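PDB 2V84: Spermidine/putrescine ABC transporter, periplasmic binding protein, which probably binds polyamines such as spermidine and putrescine, acting as the periplasmic receptor of an ABC transport system in the syphilis spirochaete Treponema pallidum. Local coordinates for residues T33-T38 / D290-P295; P142-T147 / H242-I247. All coordinates share one frame; numbering follows the deposited sequence.

Overall arrangement
From the N terminus the chain runs through strand 26-32, the middle strand of a three-stranded parallel sheet, into the loop 33-38 that leads to helix 38-48. Interaction 1 brings residues 290-295, at the end of helix 282-292, back against this loop and so closes a circuit of about 250 residues. Interaction 2 falls wholly within that circuit: the loop 142-147, after the long strand 125-137, meets strand 243-246 of the mixed sheet, closing a smaller loop of its own. The two contacts do not touch, their centres lying about 24 Å apart; strand 125-137 runs past both, touching Y35 and P295 of interaction 1 and pairing with strand 243-246 of interaction 2.

Interaction 1 of 2, residues T33-T38 / D290-P295; sequences TYYTPT and DTFGFP
F292 reaches across from the end of helix 282-292 and presents the rim of its ring to the backbone of the loop 33-38. The atom that leads is CZ, which comes to 3.2 Å from the carbonyl O of Y34; that oxygen lies in the ring plane, so it faces the slightly positive C-H edge. Beside it the carbonyl O of Y35 sits 3.7 Å from F292 CE2, in an oblique position. With CG of F292 opposite its own carbonyl carbon (chi1 -56°), the ring is thrown forward to these two oxygens. T291 CG2 covers one face of it, 3.7 Å above the plane.

Y35 starts off away from the helix end, yet its ring swings back and meets the aromatic pair by its edge. Its CE1 approaches CE2 of F294 at 4.2 Å, each atom lying near the plane of the other ring, so the two rings meet rim to rim. The pyrrolidine of P37 also nears F292 CE2, obliquely, and slants across T291: P37 CG is 3.6 Å from T291 OG1, a van der Waals contact; the hydroxyl's own hydrogen bond goes to the backbone O of E287.

A bound MES, probably from the crystallisation liquor but perhaps marking a pocket, lies about 4 Å from the Y35 side chain, which is about 11 Å from that of E168, a predicted spermidine-binding residue. P37 is the N-cap residue of helix 38-48, and G293, with positive phi, is the first residue to depart from helical phi/psi, so one helix start packs near another's end. E229 of helix 228-234 touches both phenylalanines; strand 125-137 supplies Y128, stacked on F294, and Y127, whose ring meets Y35. The Y35 hydroxyl is hydrogen-bonded to D258 OD2 of strand 254-260.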
loop_
_atom_site.group_PDB
_atom_site.type_symbol
_atom_site.label_atom_id
_atom_site.label_comp_id
_atom_site.label_asym_id
_atom_site.label_seq_id
_atom_site.Cartn_x
_atom_site.Cartn_y
_atom_site.Cartn_z
ATOM N N THR A 33 -7.234 5.921 -6.999
ATOM C CA THR A 33 -8.677 6.081 -6.980
ATOM C C THR A 33 -9.179 5.835 -5.579
ATOM O O THR A 33 -8.796 4.853 -4.937
ATOM C CB THR A 33 -9.378 5.113 -7.997
ATOM O OG1 THR A 33 -8.563 4.958 -9.173
ATOM C CG2 THR A 33 -10.747 5.659 -8.401
ATOM N N TYR A 34 -10.008 6.754 -5.096
ATOM C CA TYR A 34 -10.666 6.672 -3.785
ATOM C C TYR A 34 -9.764 6.892 -2.566
ATOM O O TYR A 34 -10.269 7.033 -1.465
ATOM C CB TYR A 34 -11.487 5.364 -3.616
ATOM C CG TYR A 34 -12.310 4.956 -4.837
ATOM C CD1 TYR A 34 -13.232 5.837 -5.413
ATOM C CD2 TYR A 34 -12.173 3.682 -5.403
ATOM C CE1 TYR A 34 -13.987 5.470 -6.539
ATOM C CE2 TYR A 34 -12.928 3.305 -6.533
ATOM C CZ TYR A 34 -13.833 4.211 -7.089
ATOM O OH TYR A 34 -14.587 3.858 -8.193
ATOM N N TYR A 35 -8.445 6.925 -2.768
ATOM C CA TYR A 35 -7.459 6.952 -1.652
ATOM C C TYR A 35 -7.514 8.213 -0.772
ATOM O O TYR A 35 -7.396 8.135 0.461
ATOM C CB TYR A 35 -6.049 6.733 -2.196
ATOM C CG TYR A 35 -5.060 6.169 -1.206
ATOM C CD1 TYR A 35 -5.484 5.492 -0.062
ATOM C CD2 TYR A 35 -3.697 6.308 -1.430
ATOM C CE1 TYR A 35 -4.553 4.964 0.849
ATOM C CE2 TYR A 35 -2.766 5.803 -0.546
ATOM C CZ TYR A 35 -3.186 5.135 0.588
ATOM O OH TYR A 35 -2.244 4.606 1.427
ATOM N N THR A 36 -7.731 9.364 -1.402
ATOM C CA THR A 36 -8.171 10.556 -0.685
ATOM C C THR A 36 -9.719 10.621 -0.655
ATOM O O THR A 36 -10.350 10.861 -1.691
ATOM C CB THR A 36 -7.580 11.846 -1.295
ATOM O OG1 THR A 36 -6.181 11.676 -1.547
ATOM C CG2 THR A 36 -7.771 12.992 -0.345
ATOM N N PRO A 37 -10.330 10.388 0.527
ATOM C CA PRO A 37 -11.790 10.375 0.659
ATOM C C PRO A 37 -12.409 11.705 0.223
ATOM O O PRO A 37 -12.081 12.758 0.800
ATOM C CB PRO A 37 -12.000 10.184 2.163
ATOM C CG PRO A 37 -10.756 9.524 2.639
ATOM C CD PRO A 37 -9.670 10.133 1.819
ATOM N N THR A 38 -13.299 11.653 -0.772
ATOM C CA THR A 38 -13.921 12.861 -1.328
ATOM C C THR A 38 -14.477 13.764 -0.235
ATOM O O THR A 38 -14.496 14.984 -0.395
ATOM C CB THR A 38 -15.057 12.544 -2.327
ATOM O OG1 THR A 38 -15.935 11.581 -1.745
ATOM C CG2 THR A 38 -14.507 12.002 -3.640
ATOM N N ASP A 290 -10.854 5.855 9.035
ATOM C CA ASP A 290 -12.177 5.261 9.249
ATOM C C ASP A 290 -12.859 4.912 7.936
ATOM O O ASP A 290 -13.731 4.035 7.901
ATOM C CB ASP A 290 -13.068 6.247 9.985
ATOM C CG ASP A 290 -12.780 6.326 11.465
ATOM O OD1 ASP A 290 -11.970 5.545 11.995
ATOM O OD2 ASP A 290 -13.392 7.192 12.113
ATOM N N THR A 291 -12.505 5.636 6.873
ATOM C CA THR A 291 -13.057 5.402 5.548
ATOM C C THR A 291 -12.744 3.978 5.102
ATOM O O THR A 291 -13.571 3.361 4.428
ATOM C CB THR A 291 -12.538 6.430 4.510
ATOM O OG1 THR A 291 -13.060 7.731 4.815
ATOM C CG2 THR A 291 -12.975 6.066 3.086
ATOM N N PHE A 292 -11.580 3.461 5.516
ATOM C CA PHE A 292 -11.061 2.173 5.049
ATOM C C PHE A 292 -10.887 1.107 6.130
ATOM O O PHE A 292 -10.507 -0.026 5.823
ATOM C CB PHE A 292 -9.725 2.366 4.333
ATOM C CG PHE A 292 -9.786 3.324 3.184
ATOM C CD1 PHE A 292 -10.355 2.941 1.974
ATOM C CD2 PHE A 292 -9.267 4.615 3.310
ATOM C CE1 PHE A 292 -10.427 3.828 0.908
ATOM C CE2 PHE A 292 -9.312 5.493 2.256
ATOM C CZ PHE A 292 -9.893 5.105 1.054
ATOM N N GLY A 293 -11.140 1.454 7.388
ATOM C CA GLY A 293 -10.910 0.514 8.494
ATOM C C GLY A 293 -9.439 0.350 8.826
ATOM O O GLY A 293 -9.019 -0.698 9.282
ATOM N N PHE A 294 -8.659 1.403 8.573
ATOM C CA PHE A 294 -7.235 1.426 8.842
ATOM C C PHE A 294 -6.951 1.751 10.302
ATOM O O PHE A 294 -7.697 2.521 10.921
ATOM C CB PHE A 294 -6.607 2.541 8.027
ATOM C CG PHE A 294 -6.538 2.298 6.555
ATOM C CD1 PHE A 294 -6.534 1.012 6.015
ATOM C CD2 PHE A 294 -6.354 3.387 5.700
ATOM C CE1 PHE A 294 -6.396 0.829 4.634
ATOM C CE2 PHE A 294 -6.197 3.213 4.336
ATOM C CZ PHE A 294 -6.229 1.952 3.796
ATOM N N PRO A 295 -5.883 1.162 10.871
ATOM C CA PRO A 295 -5.405 1.594 12.182
ATOM C C PRO A 295 -4.510 2.806 12.019
ATOM O O PRO A 295 -4.045 3.084 10.917
ATOM C CB PRO A 295 -4.580 0.399 12.652
ATOM C CG PRO A 295 -3.998 -0.144 11.366
ATOM C CD PRO A 295 -5.076 0.039 10.336
#

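Interaction 2 of 2, residues P142-T147 / H242-I247; sequences PSYART and HIDFFI
Strand 243-246 of the mixed sheet, paired antiparallel with strand 125-137, turns the side chains of D244 and F246 to one side, and the loop 142-147 lies over them. D244 is the polar half of the contact. Its OD2 accepts from Y144 OH at 2.6 Å through the anti lone pair, and from R146 NE at 2.8 Å through the syn lone pair. The second bond is bent, 139° at the hydrogen, and the oxygen is tilted 22° out of the guanidinium plane. NH2 of R146 adds a weak bond to the same OD2 at 3.0 Å, so two nitrogens of the guanidinium fork on a single oxygen instead of pairing with both. The carboxylate stands 65° from the guanidinium. OD2 lies at the edge of the tyrosine ring, in its plane.

F246 is the apolar half. The side chain of R146 passes over one face of its ring, with CB 3.9 Å from the centroid, a CH-pi contact displaced toward the rim. Extended from CG to NE, the arginine chain carries on past the ring to D244, and the guanidinium finishes nearly perpendicular to the phenyl plane. Y144 CE2 also comes within 3.9 Å of F246 CE1, obliquely to that ring. The loop backbone makes an inverse gamma turn centred on R146.

Away from the predicted spermidine site, the contact fastens a surface loop to a strand. Two hydrogen bonds and a weak third gather on OD2, which would probably stabilise a negative charge on D244, and the bonds from Y144 and R146 probably limit rotation of the carboxylate. The same arginine therefore serves both halves, its aliphatic part covering the phenyl face while its charged end probably offsets the charge of the aspartate.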
loop_
_atom_site.group_PDB
_atom_site.type_symbol
_atom_site.label_atom_id
_atom_site.label_comp_id
_atom_site.label_asym_id
_atom_site.label_seq_id
_atom_site.Cartn_x
_atom_site.Cartn_y
_atom_site.Cartn_z
ATOM N N PRO A 142 -12.310 -24.324 7.493
ATOM C CA PRO A 142 -12.342 -24.285 8.966
ATOM C C PRO A 142 -10.976 -24.445 9.645
ATOM O O PRO A 142 -10.772 -23.882 10.732
ATOM C CB PRO A 142 -13.264 -25.443 9.340
ATOM C CG PRO A 142 -13.920 -25.868 8.060
ATOM C CD PRO A 142 -12.965 -25.538 6.978
ATOM N N SER A 143 -10.051 -25.154 8.993
ATOM C CA SER A 143 -8.700 -25.369 9.541
ATOM C C SER A 143 -7.593 -24.840 8.612
ATOM O O SER A 143 -7.507 -25.221 7.452
ATOM C CB SER A 143 -8.484 -26.861 9.876
ATOM O OG SER A 143 -7.204 -27.070 10.468
ATOM N N TYR A 144 -6.756 -23.952 9.130
ATOM C CA TYR A 144 -5.665 -23.375 8.334
ATOM C C TYR A 144 -4.629 -22.768 9.259
ATOM O O TYR A 144 -4.962 -22.353 10.377
ATOM C CB TYR A 144 -6.203 -22.307 7.340
ATOM C CG TYR A 144 -7.027 -21.233 8.016
ATOM C CD1 TYR A 144 -8.385 -21.448 8.302
ATOM C CD2 TYR A 144 -6.449 -20.011 8.397
ATOM C CE1 TYR A 144 -9.146 -20.473 8.947
ATOM C CE2 TYR A 144 -7.199 -19.030 9.051
ATOM C CZ TYR A 144 -8.555 -19.291 9.328
ATOM O OH TYR A 144 -9.318 -18.348 9.970
ATOM N N ALA A 145 -3.381 -22.709 8.793
ATOM C CA ALA A 145 -2.356 -21.955 9.500
ATOM C C ALA A 145 -2.350 -20.569 8.892
ATOM O O ALA A 145 -2.636 -20.409 7.698
ATOM C CB ALA A 145 -0.964 -22.623 9.359
ATOM N N ARG A 146 -2.023 -19.566 9.707
ATOM C CA ARG A 146 -2.089 -18.165 9.289
ATOM C C ARG A 146 -0.749 -17.731 8.693
ATOM O O ARG A 146 0.009 -16.947 9.283
ATOM C CB ARG A 146 -2.478 -17.282 10.482
ATOM C CG ARG A 146 -3.901 -17.481 10.963
ATOM C CD ARG A 146 -4.338 -16.300 11.871
ATOM N NE ARG A 146 -5.737 -16.399 12.296
ATOM C CZ ARG A 146 -6.184 -17.120 13.331
ATOM N NH1 ARG A 146 -5.351 -17.838 14.083
ATOM N NH2 ARG A 146 -7.483 -17.140 13.622
ATOM N N THR A 147 -0.436 -18.296 7.531
ATOM C CA THR A 147 0.890 -18.197 6.925
ATOM C C THR A 147 0.730 -18.147 5.403
ATOM O O THR A 147 -0.295 -18.565 4.869
ATOM C CB THR A 147 1.819 -19.417 7.284
ATOM O OG1 THR A 147 1.292 -20.615 6.684
ATOM C CG2 THR A 147 1.913 -19.646 8.790
ATOM N N HIS A 242 -17.347 -14.077 9.303
ATOM C CA HIS A 242 -16.889 -15.304 8.680
ATOM C C HIS A 242 -15.554 -15.114 7.986
ATOM O O HIS A 242 -15.029 -16.058 7.423
ATOM C CB HIS A 242 -17.900 -15.798 7.644
ATOM C CG HIS A 242 -19.236 -16.126 8.220
ATOM N ND1 HIS A 242 -19.511 -17.339 8.812
ATOM C CD2 HIS A 242 -20.372 -15.397 8.302
ATOM C CE1 HIS A 242 -20.765 -17.345 9.229
ATOM N NE2 HIS A 242 -21.307 -16.175 8.934
ATOM N N ILE A 243 -15.029 -13.896 8.012
ATOM C CA ILE A 243 -13.760 -13.593 7.358
ATOM C C ILE A 243 -12.654 -13.507 8.395
ATOM O O ILE A 243 -12.781 -12.813 9.394
ATOM C CB ILE A 243 -13.780 -12.247 6.566
ATOM C CG1 ILE A 243 -14.962 -12.178 5.602
ATOM C CG2 ILE A 243 -12.452 -12.047 5.776
ATOM C CD1 ILE A 243 -15.203 -10.797 5.029
ATOM N N ASP A 244 -11.544 -14.192 8.133
ATOM C CA ASP A 244 -10.346 -13.973 8.909
ATOM C C ASP A 244 -9.370 -13.357 7.951
ATOM O O ASP A 244 -8.927 -14.026 7.012
ATOM C CB ASP A 244 -9.796 -15.304 9.425
ATOM C CG ASP A 244 -8.618 -15.144 10.361
ATOM O OD1 ASP A 244 -8.171 -14.008 10.647
ATOM O OD2 ASP A 244 -8.108 -16.195 10.813
ATOM N N PHE A 245 -9.087 -12.076 8.165
ATOM C CA PHE A 245 -8.052 -11.381 7.446
ATOM C C PHE A 245 -6.884 -11.305 8.397
ATOM O O PHE A 245 -7.069 -10.933 9.562
ATOM C CB PHE A 245 -8.483 -9.955 7.038
ATOM C CG PHE A 245 -7.383 -9.182 6.416
ATOM C CD1 PHE A 245 -7.137 -9.274 5.049
ATOM C CD2 PHE A 245 -6.514 -8.439 7.208
ATOM C CE1 PHE A 245 -6.049 -8.633 4.506
ATOM C CE2 PHE A 245 -5.453 -7.775 6.657
ATOM C CZ PHE A 245 -5.210 -7.878 5.304
ATOM N N PHE A 246 -5.696 -11.648 7.908
ATOM C CA PHE A 246 -4.466 -11.546 8.696
ATOM C C PHE A 246 -3.293 -11.211 7.808
ATOM O O PHE A 246 -3.255 -11.579 6.640
ATOM C CB PHE A 246 -4.160 -12.863 9.443
ATOM C CG PHE A 246 -4.220 -14.082 8.571
ATOM C CD1 PHE A 246 -5.428 -14.739 8.357
ATOM C CD2 PHE A 246 -3.073 -14.598 7.994
ATOM C CE1 PHE A 246 -5.498 -15.870 7.534
ATOM C CE2 PHE A 246 -3.127 -15.715 7.179
ATOM C CZ PHE A 246 -4.350 -16.358 6.945
ATOM N N ILE A 247 -2.321 -10.516 8.380
ATOM C CA ILE A 247 -1.016 -10.366 7.758
ATOM C C ILE A 247 -0.157 -11.394 8.492
ATOM O O ILE A 247 -0.066 -11.330 9.715
ATOM C CB ILE A 247 -0.466 -8.934 7.975
ATOM C CG1 ILE A 247 -1.425 -7.897 7.379
ATOM C CG2 ILE A 247 0.979 -8.809 7.436
ATOM C CD1 ILE A 247 -1.512 -6.579 8.157
#